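Long-range contact in hemolysin-related protein (Vibrio cholerae serotype O1, PDB 6MLT), which is a secreted, calcium-binding component of the biofilm matrix that probably helps cells adhere to surfaces through carbohydrate binding: residues A[12-20]-A[552-560]. Numbering follows the deposited sequence.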
loop_
_atom_site.group_PDB
_atom_site.type_symbol
_atom_site.label_atom_id
_atom_site.label_comp_id
_atom_site.label_asym_id
_atom_site.label_seq_id
_atom_site.Cartn_x
_atom_site.Cartn_y
_atom_site.Cartn_z
ATOM N N GLN A 12 16.548 -19.570 6.697
ATOM C CA GLN A 12 17.629 -19.671 7.669
ATOM C C GLN A 12 18.142 -18.279 8.015
ATOM O O GLN A 12 18.428 -17.478 7.119
ATOM C CB GLN A 12 18.776 -20.514 7.107
ATOM C CG GLN A 12 18.370 -21.876 6.577
ATOM C CD GLN A 12 18.563 -22.972 7.598
ATOM O OE1 GLN A 12 17.751 -23.140 8.508
ATOM N NE2 GLN A 12 19.649 -23.724 7.458
ATOM N N THR A 13 18.294 -18.010 9.309
ATOM C CA THR A 13 18.688 -16.695 9.790
ATOM C C THR A 13 19.875 -16.813 10.732
ATOM O O THR A 13 20.155 -17.879 11.294
ATOM C CB THR A 13 17.534 -15.995 10.524
ATOM O OG1 THR A 13 17.166 -16.762 11.680
ATOM C CG2 THR A 13 16.331 -15.851 9.613
ATOM N N LYS A 14 20.565 -15.686 10.902
ATOM C CA LYS A 14 21.634 -15.560 11.882
ATOM C C LYS A 14 21.606 -14.140 12.417
ATOM O O LYS A 14 21.174 -13.211 11.725
ATOM C CB LYS A 14 23.010 -15.885 11.285
ATOM C CG LYS A 14 23.524 -14.867 10.270
ATOM C CD LYS A 14 24.858 -15.298 9.675
ATOM C CE LYS A 14 25.388 -14.268 8.694
ATOM N NZ LYS A 14 26.623 -14.744 8.001
ATOM N N LEU A 15 22.075 -13.975 13.651
ATOM C CA LEU A 15 22.037 -12.670 14.291
ATOM C C LEU A 15 23.040 -11.735 13.630
ATOM O O LEU A 15 24.211 -12.086 13.445
ATOM C CB LEU A 15 22.341 -12.795 15.784
ATOM C CG LEU A 15 22.116 -11.519 16.603
ATOM C CD1 LEU A 15 20.633 -11.282 16.818
ATOM C CD2 LEU A 15 22.851 -11.596 17.943
ATOM N N LYS A 16 22.573 -10.543 13.267
ATOM C CA LYS A 16 23.445 -9.488 12.769
ATOM C C LYS A 16 24.009 -8.657 13.915
ATOM O O LYS A 16 25.228 -8.490 14.020
ATOM C CB LYS A 16 22.677 -8.600 11.790
ATOM C CG LYS A 16 23.495 -7.475 11.180
ATOM C CD LYS A 16 22.664 -6.732 10.143
ATOM C CE LYS A 16 23.441 -5.624 9.465
ATOM N NZ LYS A 16 22.712 -5.131 8.265
ATOM N N TRP A 17 23.137 -8.118 14.765
ATOM C CA TRP A 17 23.557 -7.526 16.029
ATOM C C TRP A 17 22.358 -7.483 16.963
ATOM O O TRP A 17 21.216 -7.695 16.552
ATOM C CB TRP A 17 24.161 -6.121 15.853
ATOM C CG TRP A 17 23.315 -5.060 15.142
ATOM C CD1 TRP A 17 23.499 -4.601 13.871
ATOM C CD2 TRP A 17 22.212 -4.304 15.681
ATOM N NE1 TRP A 17 22.580 -3.624 13.578
ATOM C CE2 TRP A 17 21.775 -3.423 14.667
ATOM C CE3 TRP A 17 21.549 -4.294 16.911
ATOM C CZ2 TRP A 17 20.712 -2.533 14.851
ATOM C CZ3 TRP A 17 20.487 -3.416 17.092
ATOM C CH2 TRP A 17 20.077 -2.550 16.067
ATOM N N SER A 18 22.636 -7.206 18.238
ATOM C CA SER A 18 21.588 -7.010 19.226
ATOM C C SER A 18 21.989 -5.877 20.155
ATOM O O SER A 18 23.177 -5.584 20.330
ATOM C CB SER A 18 21.312 -8.289 20.037
ATOM O OG SER A 18 22.409 -8.624 20.860
ATOM N N TRP A 19 20.979 -5.227 20.721
ATOM C CA TRP A 19 21.150 -4.206 21.742
ATOM C C TRP A 19 20.319 -4.615 22.946
ATOM O O TRP A 19 19.137 -4.945 22.801
ATOM C CB TRP A 19 20.714 -2.827 21.227
ATOM C CG TRP A 19 20.815 -1.736 22.244
ATOM C CD1 TRP A 19 21.835 -0.839 22.390
ATOM C CD2 TRP A 19 19.865 -1.430 23.273
ATOM N NE1 TRP A 19 21.579 -0.000 23.444
ATOM C CE2 TRP A 19 20.374 -0.339 24.000
ATOM C CE3 TRP A 19 18.630 -1.971 23.644
ATOM C CZ2 TRP A 19 19.698 0.218 25.082
ATOM C CZ3 TRP A 19 17.962 -1.422 24.723
ATOM C CH2 TRP A 19 18.497 -0.337 25.428
ATOM N N SER A 20 20.929 -4.599 24.127
ATOM C CA SER A 20 20.215 -4.992 25.337
ATOM C C SER A 20 20.575 -4.162 26.552
ATOM O O SER A 20 19.946 -4.339 27.600
ATOM C CB SER A 20 20.477 -6.469 25.653
ATOM O OG SER A 20 19.958 -7.299 24.626
ATOM N N HIS A 552 15.481 -9.256 25.881
ATOM C CA HIS A 552 15.016 -7.878 25.929
ATOM C C HIS A 552 15.927 -7.004 25.082
ATOM O O HIS A 552 17.136 -7.224 25.026
ATOM C CB HIS A 552 14.960 -7.343 27.368
ATOM C CG HIS A 552 16.292 -7.319 28.063
ATOM N ND1 HIS A 552 16.724 -8.343 28.879
ATOM C CD2 HIS A 552 17.266 -6.378 28.093
ATOM C CE1 HIS A 552 17.913 -8.039 29.372
ATOM N NE2 HIS A 552 18.266 -6.853 28.907
ATOM N N GLY A 553 15.330 -6.008 24.425
ATOM C CA GLY A 553 16.058 -5.014 23.657
ATOM C C GLY A 553 15.656 -5.048 22.195
ATOM O O GLY A 553 14.467 -5.115 21.864
ATOM N N VAL A 554 16.659 -5.003 21.325
ATOM C CA VAL A 554 16.466 -4.976 19.876
ATOM C C VAL A 554 17.382 -6.026 19.269
ATOM O O VAL A 554 18.583 -6.052 19.567
ATOM C CB VAL A 554 16.763 -3.586 19.281
ATOM C CG1 VAL A 554 16.549 -3.590 17.766
ATOM C CG2 VAL A 554 15.892 -2.524 19.938
ATOM N N PHE A 555 16.823 -6.864 18.407
ATOM C CA PHE A 555 17.549 -7.971 17.806
ATOM C C PHE A 555 17.375 -7.899 16.299
ATOM O O PHE A 555 16.249 -7.798 15.802
ATOM C CB PHE A 555 17.064 -9.309 18.379
ATOM C CG PHE A 555 17.417 -9.476 19.828
ATOM C CD1 PHE A 555 16.732 -8.772 20.802
ATOM C CD2 PHE A 555 18.475 -10.277 20.210
ATOM C CE1 PHE A 555 17.084 -8.887 22.137
ATOM C CE2 PHE A 555 18.828 -10.392 21.540
ATOM C CZ PHE A 555 18.130 -9.697 22.500
ATOM N N VAL A 556 18.496 -7.913 15.586
ATOM C CA VAL A 556 18.521 -7.737 14.142
ATOM C C VAL A 556 19.165 -8.969 13.531
ATOM O O VAL A 556 20.263 -9.364 13.933
ATOM C CB VAL A 556 19.278 -6.457 13.744
ATOM C CG1 VAL A 556 19.333 -6.302 12.225
ATOM C CG2 VAL A 556 18.608 -5.242 14.380
ATOM N N TYR A 557 18.486 -9.558 12.549
ATOM C CA TYR A 557 18.911 -10.786 11.907
ATOM C C TYR A 557 19.128 -10.545 10.423
ATOM O O TYR A 557 18.635 -9.572 9.851
ATOM C CB TYR A 557 17.868 -11.891 12.108
ATOM C CG TYR A 557 17.673 -12.250 13.565
ATOM C CD1 TYR A 557 16.813 -11.520 14.379
ATOM C CD2 TYR A 557 18.380 -13.299 14.135
ATOM C CE1 TYR A 557 16.646 -11.847 15.715
ATOM C CE2 TYR A 557 18.223 -13.629 15.458
ATOM C CZ TYR A 557 17.357 -12.905 16.245
ATOM O OH TYR A 557 17.217 -13.245 17.574
ATOM N N GLU A 558 19.859 -11.465 9.807
ATOM C CA GLU A 558 20.103 -11.449 8.375
ATOM C C GLU A 558 20.038 -12.877 7.859
ATOM O O GLU A 558 20.069 -13.843 8.627
ATOM C CB GLU A 558 21.457 -10.809 8.054
ATOM C CG GLU A 558 22.636 -11.494 8.721
ATOM C CD GLU A 558 23.955 -10.847 8.361
ATOM O OE1 GLU A 558 24.226 -10.692 7.154
ATOM O OE2 GLU A 558 24.714 -10.486 9.283
ATOM N N SER A 559 19.947 -13.007 6.539
ATOM C CA SER A 559 19.946 -14.323 5.919
ATOM C C SER A 559 21.235 -15.062 6.250
ATOM O O SER A 559 22.330 -14.514 6.119
ATOM C CB SER A 559 19.792 -14.198 4.404
ATOM O OG SER A 559 19.859 -15.480 3.805
ATOM N N ALA A 560 21.102 -16.315 6.683
ATOM C CA ALA A 560 22.277 -17.109 7.017
ATOM C C ALA A 560 22.975 -17.673 5.789
ATOM O O ALA A 560 24.145 -18.057 5.880
ATOM C CB ALA A 560 21.895 -18.258 7.953
HETATM O O HOH W 1 18.553 -17.585 4.249
HETATM O O HOH W 2 26.559 -17.214 7.192
HETATM O O HOH W 3 26.095 -11.824 11.286
HETATM O O HOH W 4 20.671 -5.932 30.134
#
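W17 and V556 pair across two antiparallel strands, 13-19 and 553-559, at a classic beta bulge. V556 O takes both K16 N and W17 N, at 2.7 and 3.2 Å. V556 CG2 sits over one face of the indole, 3.5 Å from the centroid of the W17 six-membered ring. The W17 ring reaches it because CG lies between the backbone N and carbonyl carbon (chi1 56°). V554 CG1 packs 4.0 Å from W17 CZ3. L15 CD1 lies over the Y557 ring in a CH-pi contact, 3.9 Å from its centroid. The same methyl touches the edge of F555, and S18 CB rests 3.5 Å from F555 CD2. E558 and K14 pair by two backbone bonds, and K14 CE lies 3.7 Å from the carboxylate carbon, E558 CD. S20 OG closes the far end with a 2.9 Å bond to H552 O. The contact joins a strand near the N-terminus to one late in the chain, as in the closing blade of a beta-propeller. Strand 13-19 is outermost in the sheet within the chain; strand 553-559 also pairs with 536-541. K16 NZ forms a salt bridge with E530 and a hydrogen bond to S536 OG. Strands 56-63 and 71-76 pack against W17, W19 and V554.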